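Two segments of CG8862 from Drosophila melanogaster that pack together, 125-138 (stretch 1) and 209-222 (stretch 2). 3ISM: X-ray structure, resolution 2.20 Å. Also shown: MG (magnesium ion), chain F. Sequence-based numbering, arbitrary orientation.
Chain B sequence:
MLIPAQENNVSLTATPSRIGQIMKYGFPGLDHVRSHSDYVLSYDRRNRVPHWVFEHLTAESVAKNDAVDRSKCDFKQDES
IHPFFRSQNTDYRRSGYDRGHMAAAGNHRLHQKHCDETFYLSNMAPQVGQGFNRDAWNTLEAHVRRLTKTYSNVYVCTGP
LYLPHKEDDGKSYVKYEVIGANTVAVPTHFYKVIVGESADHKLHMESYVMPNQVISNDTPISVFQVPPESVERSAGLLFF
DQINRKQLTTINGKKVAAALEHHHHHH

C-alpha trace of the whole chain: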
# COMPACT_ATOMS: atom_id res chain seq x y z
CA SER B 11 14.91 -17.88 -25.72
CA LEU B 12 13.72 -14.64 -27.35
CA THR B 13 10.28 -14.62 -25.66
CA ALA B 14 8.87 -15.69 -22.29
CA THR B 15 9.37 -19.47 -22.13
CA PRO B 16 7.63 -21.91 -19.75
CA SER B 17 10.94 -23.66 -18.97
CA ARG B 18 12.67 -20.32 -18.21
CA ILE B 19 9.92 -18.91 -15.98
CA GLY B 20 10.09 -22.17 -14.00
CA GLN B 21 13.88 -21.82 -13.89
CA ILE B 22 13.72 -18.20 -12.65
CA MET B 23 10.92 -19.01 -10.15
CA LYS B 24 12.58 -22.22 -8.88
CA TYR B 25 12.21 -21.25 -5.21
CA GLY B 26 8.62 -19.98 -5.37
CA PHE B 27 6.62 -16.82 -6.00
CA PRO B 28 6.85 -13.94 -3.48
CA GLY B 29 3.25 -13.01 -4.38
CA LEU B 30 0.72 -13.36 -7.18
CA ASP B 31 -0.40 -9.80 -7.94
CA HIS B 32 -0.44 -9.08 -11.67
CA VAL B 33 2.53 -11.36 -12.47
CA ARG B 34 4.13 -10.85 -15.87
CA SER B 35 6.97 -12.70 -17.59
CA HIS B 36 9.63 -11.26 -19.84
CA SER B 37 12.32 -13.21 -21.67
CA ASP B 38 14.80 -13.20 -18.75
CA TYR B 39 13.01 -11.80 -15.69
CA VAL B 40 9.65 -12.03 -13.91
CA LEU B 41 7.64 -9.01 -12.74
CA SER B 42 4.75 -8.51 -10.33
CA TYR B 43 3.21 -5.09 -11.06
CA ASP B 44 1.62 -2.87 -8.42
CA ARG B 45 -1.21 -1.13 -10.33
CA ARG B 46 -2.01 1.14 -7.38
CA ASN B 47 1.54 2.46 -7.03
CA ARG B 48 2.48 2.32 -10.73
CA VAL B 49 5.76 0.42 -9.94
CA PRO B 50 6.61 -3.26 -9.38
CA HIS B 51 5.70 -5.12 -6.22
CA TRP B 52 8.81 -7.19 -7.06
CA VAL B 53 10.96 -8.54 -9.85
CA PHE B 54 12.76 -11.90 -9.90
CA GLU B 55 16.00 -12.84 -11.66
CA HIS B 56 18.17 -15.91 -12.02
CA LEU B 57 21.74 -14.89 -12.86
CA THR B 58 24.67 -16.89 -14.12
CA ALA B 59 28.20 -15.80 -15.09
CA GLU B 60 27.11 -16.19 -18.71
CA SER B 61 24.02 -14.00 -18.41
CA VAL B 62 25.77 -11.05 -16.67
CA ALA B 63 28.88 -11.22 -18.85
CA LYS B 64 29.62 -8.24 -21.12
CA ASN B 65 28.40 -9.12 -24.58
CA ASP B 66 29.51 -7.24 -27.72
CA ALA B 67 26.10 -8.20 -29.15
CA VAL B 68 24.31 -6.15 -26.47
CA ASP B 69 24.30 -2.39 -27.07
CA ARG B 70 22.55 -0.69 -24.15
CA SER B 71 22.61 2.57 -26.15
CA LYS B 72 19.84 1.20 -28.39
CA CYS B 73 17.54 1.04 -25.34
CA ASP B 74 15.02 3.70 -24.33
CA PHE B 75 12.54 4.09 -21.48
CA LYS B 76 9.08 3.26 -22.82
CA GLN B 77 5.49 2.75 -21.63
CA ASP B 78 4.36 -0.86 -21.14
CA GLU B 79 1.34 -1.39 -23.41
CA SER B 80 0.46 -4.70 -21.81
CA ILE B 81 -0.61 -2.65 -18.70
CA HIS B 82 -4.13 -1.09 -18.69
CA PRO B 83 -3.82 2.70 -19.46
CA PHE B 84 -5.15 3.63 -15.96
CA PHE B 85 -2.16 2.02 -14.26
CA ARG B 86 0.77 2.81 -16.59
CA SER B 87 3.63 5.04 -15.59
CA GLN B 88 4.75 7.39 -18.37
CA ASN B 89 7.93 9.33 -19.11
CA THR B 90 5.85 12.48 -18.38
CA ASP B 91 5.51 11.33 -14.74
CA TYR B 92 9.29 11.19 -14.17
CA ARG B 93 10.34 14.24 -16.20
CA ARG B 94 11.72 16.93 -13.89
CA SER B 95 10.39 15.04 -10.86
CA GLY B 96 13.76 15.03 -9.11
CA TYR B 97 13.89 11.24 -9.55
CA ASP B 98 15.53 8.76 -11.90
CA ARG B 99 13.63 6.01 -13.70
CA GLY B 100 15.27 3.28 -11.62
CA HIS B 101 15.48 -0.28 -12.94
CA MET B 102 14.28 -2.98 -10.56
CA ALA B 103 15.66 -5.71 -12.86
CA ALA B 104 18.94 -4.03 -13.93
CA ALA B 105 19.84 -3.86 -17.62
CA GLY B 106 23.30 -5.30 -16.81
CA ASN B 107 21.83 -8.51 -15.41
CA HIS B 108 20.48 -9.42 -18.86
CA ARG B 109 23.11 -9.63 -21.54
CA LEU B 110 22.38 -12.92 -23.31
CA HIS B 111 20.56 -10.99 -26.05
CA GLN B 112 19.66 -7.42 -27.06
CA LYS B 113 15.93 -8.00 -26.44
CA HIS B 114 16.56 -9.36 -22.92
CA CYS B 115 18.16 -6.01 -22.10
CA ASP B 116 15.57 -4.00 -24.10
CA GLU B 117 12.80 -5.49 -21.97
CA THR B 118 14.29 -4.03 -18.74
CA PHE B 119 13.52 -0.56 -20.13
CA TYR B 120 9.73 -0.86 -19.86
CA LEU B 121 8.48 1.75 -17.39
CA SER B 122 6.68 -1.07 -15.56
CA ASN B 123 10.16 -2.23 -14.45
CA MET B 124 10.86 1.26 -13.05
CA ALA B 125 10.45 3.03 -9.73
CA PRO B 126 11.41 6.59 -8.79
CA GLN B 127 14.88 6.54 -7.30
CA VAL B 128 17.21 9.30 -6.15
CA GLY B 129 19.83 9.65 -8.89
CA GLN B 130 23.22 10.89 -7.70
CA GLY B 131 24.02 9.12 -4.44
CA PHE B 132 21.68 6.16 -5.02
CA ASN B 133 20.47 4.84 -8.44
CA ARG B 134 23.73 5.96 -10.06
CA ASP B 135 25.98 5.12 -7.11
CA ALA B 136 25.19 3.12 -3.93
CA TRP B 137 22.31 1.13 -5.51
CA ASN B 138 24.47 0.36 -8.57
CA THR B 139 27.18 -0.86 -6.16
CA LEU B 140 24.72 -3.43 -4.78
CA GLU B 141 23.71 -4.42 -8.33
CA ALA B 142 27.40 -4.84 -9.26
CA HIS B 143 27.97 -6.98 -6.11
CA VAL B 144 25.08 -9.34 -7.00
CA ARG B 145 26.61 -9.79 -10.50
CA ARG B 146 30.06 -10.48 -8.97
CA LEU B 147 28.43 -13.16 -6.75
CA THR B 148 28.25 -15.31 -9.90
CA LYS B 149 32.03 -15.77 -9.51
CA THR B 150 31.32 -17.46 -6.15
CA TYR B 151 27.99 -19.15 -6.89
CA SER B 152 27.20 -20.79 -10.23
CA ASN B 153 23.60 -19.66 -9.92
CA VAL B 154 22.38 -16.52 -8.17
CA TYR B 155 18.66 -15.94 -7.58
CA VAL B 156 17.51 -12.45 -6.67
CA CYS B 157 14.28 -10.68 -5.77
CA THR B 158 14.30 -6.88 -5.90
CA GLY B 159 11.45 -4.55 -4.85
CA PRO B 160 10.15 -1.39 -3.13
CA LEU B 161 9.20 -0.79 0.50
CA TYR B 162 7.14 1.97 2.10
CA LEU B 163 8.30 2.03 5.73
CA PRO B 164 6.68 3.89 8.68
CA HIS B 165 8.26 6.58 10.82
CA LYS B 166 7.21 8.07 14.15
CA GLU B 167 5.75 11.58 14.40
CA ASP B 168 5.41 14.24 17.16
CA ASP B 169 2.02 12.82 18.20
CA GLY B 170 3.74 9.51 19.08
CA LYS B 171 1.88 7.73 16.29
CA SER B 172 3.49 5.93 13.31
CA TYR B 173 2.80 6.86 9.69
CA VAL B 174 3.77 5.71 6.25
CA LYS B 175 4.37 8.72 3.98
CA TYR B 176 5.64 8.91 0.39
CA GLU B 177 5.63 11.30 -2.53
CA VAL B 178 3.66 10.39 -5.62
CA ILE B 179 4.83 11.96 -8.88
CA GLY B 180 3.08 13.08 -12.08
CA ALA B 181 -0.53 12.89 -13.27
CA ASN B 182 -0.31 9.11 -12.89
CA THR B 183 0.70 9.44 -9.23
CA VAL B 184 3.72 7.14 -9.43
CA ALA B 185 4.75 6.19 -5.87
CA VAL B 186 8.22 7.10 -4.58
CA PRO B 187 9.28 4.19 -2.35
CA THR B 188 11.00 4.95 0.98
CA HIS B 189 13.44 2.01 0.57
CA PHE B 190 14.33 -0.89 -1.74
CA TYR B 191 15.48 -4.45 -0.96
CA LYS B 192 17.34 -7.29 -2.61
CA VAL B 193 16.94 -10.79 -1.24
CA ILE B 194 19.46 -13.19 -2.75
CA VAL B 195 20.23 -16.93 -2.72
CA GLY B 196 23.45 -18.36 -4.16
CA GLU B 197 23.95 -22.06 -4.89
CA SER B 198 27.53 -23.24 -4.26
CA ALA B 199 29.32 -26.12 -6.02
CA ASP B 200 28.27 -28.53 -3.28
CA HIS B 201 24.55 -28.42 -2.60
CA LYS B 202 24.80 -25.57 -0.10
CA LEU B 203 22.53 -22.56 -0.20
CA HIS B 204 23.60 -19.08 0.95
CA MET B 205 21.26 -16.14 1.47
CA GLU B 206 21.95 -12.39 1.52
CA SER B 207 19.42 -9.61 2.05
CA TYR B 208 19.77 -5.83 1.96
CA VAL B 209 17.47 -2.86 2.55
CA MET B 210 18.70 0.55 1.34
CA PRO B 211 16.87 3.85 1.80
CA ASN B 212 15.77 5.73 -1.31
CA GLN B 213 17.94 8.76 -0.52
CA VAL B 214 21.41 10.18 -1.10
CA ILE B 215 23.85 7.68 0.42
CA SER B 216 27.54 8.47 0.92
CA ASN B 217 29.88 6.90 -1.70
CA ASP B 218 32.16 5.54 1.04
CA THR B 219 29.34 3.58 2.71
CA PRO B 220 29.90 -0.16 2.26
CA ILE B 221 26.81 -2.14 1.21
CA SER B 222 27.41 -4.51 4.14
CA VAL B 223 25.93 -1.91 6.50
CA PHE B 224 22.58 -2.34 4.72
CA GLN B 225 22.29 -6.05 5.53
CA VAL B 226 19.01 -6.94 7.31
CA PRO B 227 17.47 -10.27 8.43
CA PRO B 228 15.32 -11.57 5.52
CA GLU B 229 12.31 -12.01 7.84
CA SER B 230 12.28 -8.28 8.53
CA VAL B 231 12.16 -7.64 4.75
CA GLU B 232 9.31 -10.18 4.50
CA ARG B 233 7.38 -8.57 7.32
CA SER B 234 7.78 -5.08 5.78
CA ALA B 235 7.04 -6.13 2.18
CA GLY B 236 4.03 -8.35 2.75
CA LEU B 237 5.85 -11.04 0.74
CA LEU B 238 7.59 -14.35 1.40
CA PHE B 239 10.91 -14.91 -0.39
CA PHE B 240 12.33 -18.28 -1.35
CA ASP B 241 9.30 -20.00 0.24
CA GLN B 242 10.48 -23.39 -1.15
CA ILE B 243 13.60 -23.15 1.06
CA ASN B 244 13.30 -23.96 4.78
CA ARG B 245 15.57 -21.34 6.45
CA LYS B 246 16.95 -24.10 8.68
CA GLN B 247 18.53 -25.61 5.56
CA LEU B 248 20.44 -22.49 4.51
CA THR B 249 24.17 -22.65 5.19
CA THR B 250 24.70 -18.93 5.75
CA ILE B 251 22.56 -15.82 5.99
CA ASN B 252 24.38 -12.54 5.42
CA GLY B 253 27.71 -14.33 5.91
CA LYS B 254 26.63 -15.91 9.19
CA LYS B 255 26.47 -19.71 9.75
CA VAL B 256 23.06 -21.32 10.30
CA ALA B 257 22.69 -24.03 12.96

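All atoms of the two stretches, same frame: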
# COMPACT_ATOMS: atom_id res chain seq x y z
N ALA B 125 10.97 2.27 -10.87
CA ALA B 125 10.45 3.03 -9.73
C ALA B 125 11.30 4.28 -9.54
O ALA B 125 12.49 4.28 -9.87
CB ALA B 125 10.43 2.19 -8.44
N PRO B 126 10.67 5.36 -9.04
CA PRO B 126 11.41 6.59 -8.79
C PRO B 126 12.50 6.36 -7.76
O PRO B 126 12.24 5.92 -6.64
CB PRO B 126 10.34 7.56 -8.26
CG PRO B 126 9.07 7.04 -8.84
CD PRO B 126 9.23 5.53 -8.79
N GLN B 127 13.73 6.63 -8.18
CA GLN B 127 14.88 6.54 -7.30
C GLN B 127 15.66 7.84 -7.36
O GLN B 127 15.78 8.44 -8.44
CB GLN B 127 15.79 5.39 -7.72
CG GLN B 127 15.11 4.02 -7.65
CD GLN B 127 16.07 2.89 -7.91
OE1 GLN B 127 16.89 2.95 -8.82
NE2 GLN B 127 15.99 1.84 -7.09
N VAL B 128 16.17 8.27 -6.21
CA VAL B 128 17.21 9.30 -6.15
C VAL B 128 18.35 8.92 -7.10
O VAL B 128 18.78 7.76 -7.14
CB VAL B 128 17.73 9.46 -4.69
CG1 VAL B 128 18.94 10.37 -4.61
CG2 VAL B 128 16.60 9.97 -3.79
N GLY B 129 18.82 9.89 -7.88
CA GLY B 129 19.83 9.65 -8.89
C GLY B 129 21.25 9.57 -8.35
O GLY B 129 21.72 8.49 -7.99
N GLN B 130 21.92 10.72 -8.33
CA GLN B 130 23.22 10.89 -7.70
C GLN B 130 23.11 10.49 -6.24
O GLN B 130 22.23 10.98 -5.51
CB GLN B 130 23.66 12.35 -7.80
CG GLN B 130 24.18 12.76 -9.16
CD GLN B 130 24.49 14.25 -9.23
OE1 GLN B 130 25.60 14.69 -8.91
NE2 GLN B 130 23.50 15.04 -9.67
N GLY B 131 24.01 9.61 -5.82
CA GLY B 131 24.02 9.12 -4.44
C GLY B 131 23.11 7.94 -4.17
O GLY B 131 22.97 7.52 -3.01
N PHE B 132 22.49 7.37 -5.20
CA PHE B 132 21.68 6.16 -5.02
C PHE B 132 21.60 5.32 -6.31
O PHE B 132 22.48 4.48 -6.54
CB PHE B 132 20.29 6.46 -4.40
CG PHE B 132 19.51 5.23 -4.04
CD1 PHE B 132 19.93 4.40 -3.01
CD2 PHE B 132 18.36 4.88 -4.75
CE1 PHE B 132 19.21 3.23 -2.68
CE2 PHE B 132 17.64 3.72 -4.43
CZ PHE B 132 18.07 2.89 -3.38
N ASN B 133 20.59 5.56 -7.16
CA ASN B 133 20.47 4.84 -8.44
C ASN B 133 21.82 4.74 -9.16
O ASN B 133 22.23 3.65 -9.58
CB ASN B 133 19.43 5.49 -9.36
CG ASN B 133 19.34 4.82 -10.75
OD1 ASN B 133 19.25 3.59 -10.87
ND2 ASN B 133 19.37 5.63 -11.80
N ARG B 134 22.51 5.87 -9.27
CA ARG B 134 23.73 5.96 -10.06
C ARG B 134 24.98 5.56 -9.28
O ARG B 134 26.04 5.37 -9.86
CB ARG B 134 23.91 7.37 -10.65
CG ARG B 134 22.69 7.86 -11.41
CD ARG B 134 22.93 9.22 -12.09
NE ARG B 134 21.63 9.86 -12.35
CZ ARG B 134 21.47 11.08 -12.84
NH1 ARG B 134 20.25 11.56 -13.02
NH2 ARG B 134 22.52 11.82 -13.14
N ASP B 135 24.83 5.40 -7.97
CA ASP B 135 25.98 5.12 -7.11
C ASP B 135 25.73 3.91 -6.20
O ASP B 135 25.79 2.76 -6.67
CB ASP B 135 26.34 6.39 -6.33
CG ASP B 135 26.83 7.51 -7.23
OD1 ASP B 135 28.01 7.49 -7.65
OD2 ASP B 135 26.04 8.43 -7.54
N ALA B 136 25.43 4.17 -4.93
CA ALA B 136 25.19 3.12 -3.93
C ALA B 136 24.31 1.93 -4.40
O ALA B 136 24.67 0.77 -4.20
CB ALA B 136 24.61 3.74 -2.65
N TRP B 137 23.18 2.21 -5.03
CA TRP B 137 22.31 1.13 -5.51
C TRP B 137 22.98 0.34 -6.64
O TRP B 137 22.88 -0.89 -6.69
CB TRP B 137 20.94 1.68 -5.95
CG TRP B 137 19.93 0.62 -6.32
CD1 TRP B 137 19.44 0.36 -7.56
CD2 TRP B 137 19.28 -0.30 -5.43
NE1 TRP B 137 18.53 -0.66 -7.51
CE2 TRP B 137 18.41 -1.08 -6.21
CE3 TRP B 137 19.34 -0.52 -4.05
CZ2 TRP B 137 17.61 -2.09 -5.66
CZ3 TRP B 137 18.53 -1.53 -3.50
CH2 TRP B 137 17.69 -2.30 -4.31
N ASN B 138 23.67 1.03 -7.55
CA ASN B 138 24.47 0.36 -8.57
C ASN B 138 25.54 -0.54 -7.95
O ASN B 138 25.80 -1.64 -8.44
CB ASN B 138 25.11 1.36 -9.55
CG ASN B 138 26.07 0.69 -10.53
OD1 ASN B 138 27.23 1.08 -10.63
ND2 ASN B 138 25.59 -0.31 -11.25
N VAL B 209 18.49 -3.90 2.68
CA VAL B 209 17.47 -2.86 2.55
C VAL B 209 18.21 -1.51 2.51
O VAL B 209 18.95 -1.18 3.44
CB VAL B 209 16.47 -2.90 3.72
CG1 VAL B 209 15.66 -1.59 3.83
CG2 VAL B 209 15.54 -4.10 3.59
N MET B 210 18.02 -0.75 1.44
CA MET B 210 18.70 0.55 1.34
C MET B 210 17.67 1.64 1.20
O MET B 210 16.71 1.46 0.48
CB MET B 210 19.66 0.57 0.15
CG MET B 210 20.79 -0.46 0.25
SD MET B 210 21.82 -0.51 -1.22
CE MET B 210 22.53 1.13 -1.26
N PRO B 211 17.86 2.78 1.89
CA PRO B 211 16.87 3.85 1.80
C PRO B 211 16.98 4.57 0.46
O PRO B 211 18.08 4.73 -0.09
CB PRO B 211 17.24 4.76 2.98
CG PRO B 211 18.76 4.59 3.10
CD PRO B 211 19.00 3.13 2.76
N ASN B 212 15.84 5.00 -0.06
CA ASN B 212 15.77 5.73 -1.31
C ASN B 212 16.15 7.20 -1.06
O ASN B 212 15.32 8.10 -1.09
CB ASN B 212 14.35 5.61 -1.90
CG ASN B 212 14.24 6.13 -3.34
OD1 ASN B 212 15.25 6.43 -3.97
ND2 ASN B 212 13.00 6.21 -3.86
N GLN B 213 17.44 7.42 -0.80
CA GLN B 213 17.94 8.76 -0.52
C GLN B 213 19.40 8.84 -0.92
O GLN B 213 20.00 7.81 -1.22
CB GLN B 213 17.78 9.10 0.97
CG GLN B 213 18.61 8.22 1.88
CD GLN B 213 18.09 8.18 3.30
OE1 GLN B 213 16.87 8.26 3.55
NE2 GLN B 213 19.01 8.03 4.25
N VAL B 214 19.97 10.04 -0.89
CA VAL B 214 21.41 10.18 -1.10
C VAL B 214 22.19 9.42 -0.01
O VAL B 214 22.06 9.68 1.19
CB VAL B 214 21.86 11.65 -1.17
CG1 VAL B 214 23.39 11.79 -1.10
CG2 VAL B 214 21.32 12.31 -2.44
N ILE B 215 22.97 8.43 -0.45
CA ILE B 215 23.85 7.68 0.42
C ILE B 215 25.29 8.04 0.07
O ILE B 215 25.63 8.15 -1.11
CB ILE B 215 23.66 6.15 0.24
CG1 ILE B 215 22.25 5.74 0.68
CG2 ILE B 215 24.69 5.37 1.06
CD1 ILE B 215 21.90 4.34 0.30
N SER B 216 26.11 8.23 1.10
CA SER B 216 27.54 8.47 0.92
C SER B 216 28.22 7.39 0.05
O SER B 216 27.93 6.20 0.18
CB SER B 216 28.22 8.56 2.28
OG SER B 216 29.52 9.09 2.13
N ASN B 217 29.13 7.82 -0.82
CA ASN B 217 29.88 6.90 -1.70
C ASN B 217 30.88 6.01 -0.96
O ASN B 217 31.36 5.01 -1.50
CB ASN B 217 30.64 7.69 -2.79
CG ASN B 217 29.73 8.24 -3.88
OD1 ASN B 217 28.55 7.86 -4.00
ND2 ASN B 217 30.27 9.16 -4.68
N ASP B 218 31.23 6.37 0.27
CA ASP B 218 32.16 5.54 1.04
C ASP B 218 31.46 4.50 1.92
O ASP B 218 32.12 3.72 2.58
CB ASP B 218 33.16 6.38 1.84
CG ASP B 218 32.50 7.34 2.81
OD1 ASP B 218 31.26 7.44 2.82
OD2 ASP B 218 33.23 8.00 3.59
N THR B 219 30.12 4.51 1.91
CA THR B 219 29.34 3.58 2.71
C THR B 219 29.33 2.17 2.10
O THR B 219 28.84 1.99 0.98
CB THR B 219 27.89 4.07 2.89
OG1 THR B 219 27.86 5.36 3.50
CG2 THR B 219 27.12 3.11 3.76
N PRO B 220 29.89 1.18 2.82
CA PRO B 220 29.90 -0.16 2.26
C PRO B 220 28.49 -0.75 2.29
O PRO B 220 27.71 -0.44 3.20
CB PRO B 220 30.83 -0.95 3.20
CG PRO B 220 31.36 0.04 4.19
CD PRO B 220 30.46 1.22 4.17
N ILE B 221 28.16 -1.58 1.31
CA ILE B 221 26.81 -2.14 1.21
C ILE B 221 26.50 -3.09 2.36
O ILE B 221 25.33 -3.31 2.68
CB ILE B 221 26.57 -2.86 -0.13
CG1 ILE B 221 27.52 -4.06 -0.26
CG2 ILE B 221 26.68 -1.88 -1.30
CD1 ILE B 221 27.25 -4.94 -1.44
N SER B 222 27.54 -3.61 3.00
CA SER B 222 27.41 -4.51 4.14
C SER B 222 26.60 -3.91 5.29
O SER B 222 25.92 -4.63 6.00
CB SER B 222 28.80 -4.94 4.64
OG SER B 222 29.50 -3.85 5.22
MG MG F . 19.59 1.73 -11.93
O HOH W 1 21.18 1.39 -10.44
O HOH W 2 26.23 6.57 -3.26
O HOH W 3 21.18 2.33 -13.18
O HOH W 4 18.43 2.40 -13.35
O HOH W 5 18.16 1.16 -10.45
O HOH W 6 19.72 -0.08 -12.46

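Three direct hydrogen bonds fasten these two segments, whose touching residues are at least 73 positions apart in sequence. The shortest joins backbone to backbone: the amide N of Ile215 donates to the carbonyl O of Gly131 at 2.7 Å, and its N-H...O angle of 170° is almost straight. The other two share one side chain. Asn212 ND2 donates to Pro126 O at 2.9 Å, while Asn212 OD1 accepts from Val128 N at 3.0 Å. A carboxamide carries a donor and an acceptor on one planar group, so asparagine can satisfy a backbone carbonyl and a backbone amide two residues apart, much as a neighbouring strand would. Proline can fill the first of these positions, since the bond uses only its carbonyl and the amide hydrogen it lacks is not called for.

The backbones come closest at Gly131 and Val214, whose CA atoms are 4.4 Å apart. Glycine suits this place for two reasons. Its phi/psi of 86/6 would jam a CB against the preceding carbonyl, and a CB there would also lie only 2.9 Å from Val214 CG1. This turn is held from within its own stretch as well: Gly131 N donates to Asp135 OD2 at 2.9 Å, and a wider pi-type turn spans 129-133, with Asn133 N bonded to Val128 O at 2.8 Å.

Water 2 adds an indirect link. It accepts from Ala136 N at 3.0 Å and donates to Ile215 O at 2.7 Å and to Asn217 OD1 at 2.8 Å, so the Asn217 amide reaches the first stretch both through this water and by contact, its OD1 lying 3.5 Å from Asp135 CB.

Beyond the polar groups, Phe132 is the main aromatic contact. Asn212 CA sits over one face of its ring, 4.2 Å from the centroid and 12° off the normal, an arrangement that lets a slightly polarized C-H meet the pi cloud. At the ring edge, Met210 CB lies 3.9 Å from Phe132 CE1 and Ile215 CD1 lies 3.9 Å from Phe132 CD1. The flat ring thus packs against the backbone of Asn212 and aliphatic groups together.

Ala136 continues the apolar surface. Its small methyl points toward the second stretch and permits close approach: Ala136 CB is 3.6 Å from Met210 CE and 3.9 Å from Ile215 CB. Methionine, long and flexible, also reaches Trp137, with Met210 SD 3.8 Å from Trp137 CE3. The sulfur lies 5.0 Å from the centroid of the six-membered ring in an oblique approach, a contact favoured by the polarizability of both partners. Farther out, Val128 CG1 meets Val214 CG2 at 3.8 Å, two compact branched side chains in contact. Together the stretches bury 648 Å².

Asn133 faces a different task. The end of its side chain leads away from the second stretch, and Asn133 OD1 binds the magnesium ion at 2.2 Å; five waters supply the remaining ligands. An amide oxygen, a hard neutral donor, suits this hydrated cation well.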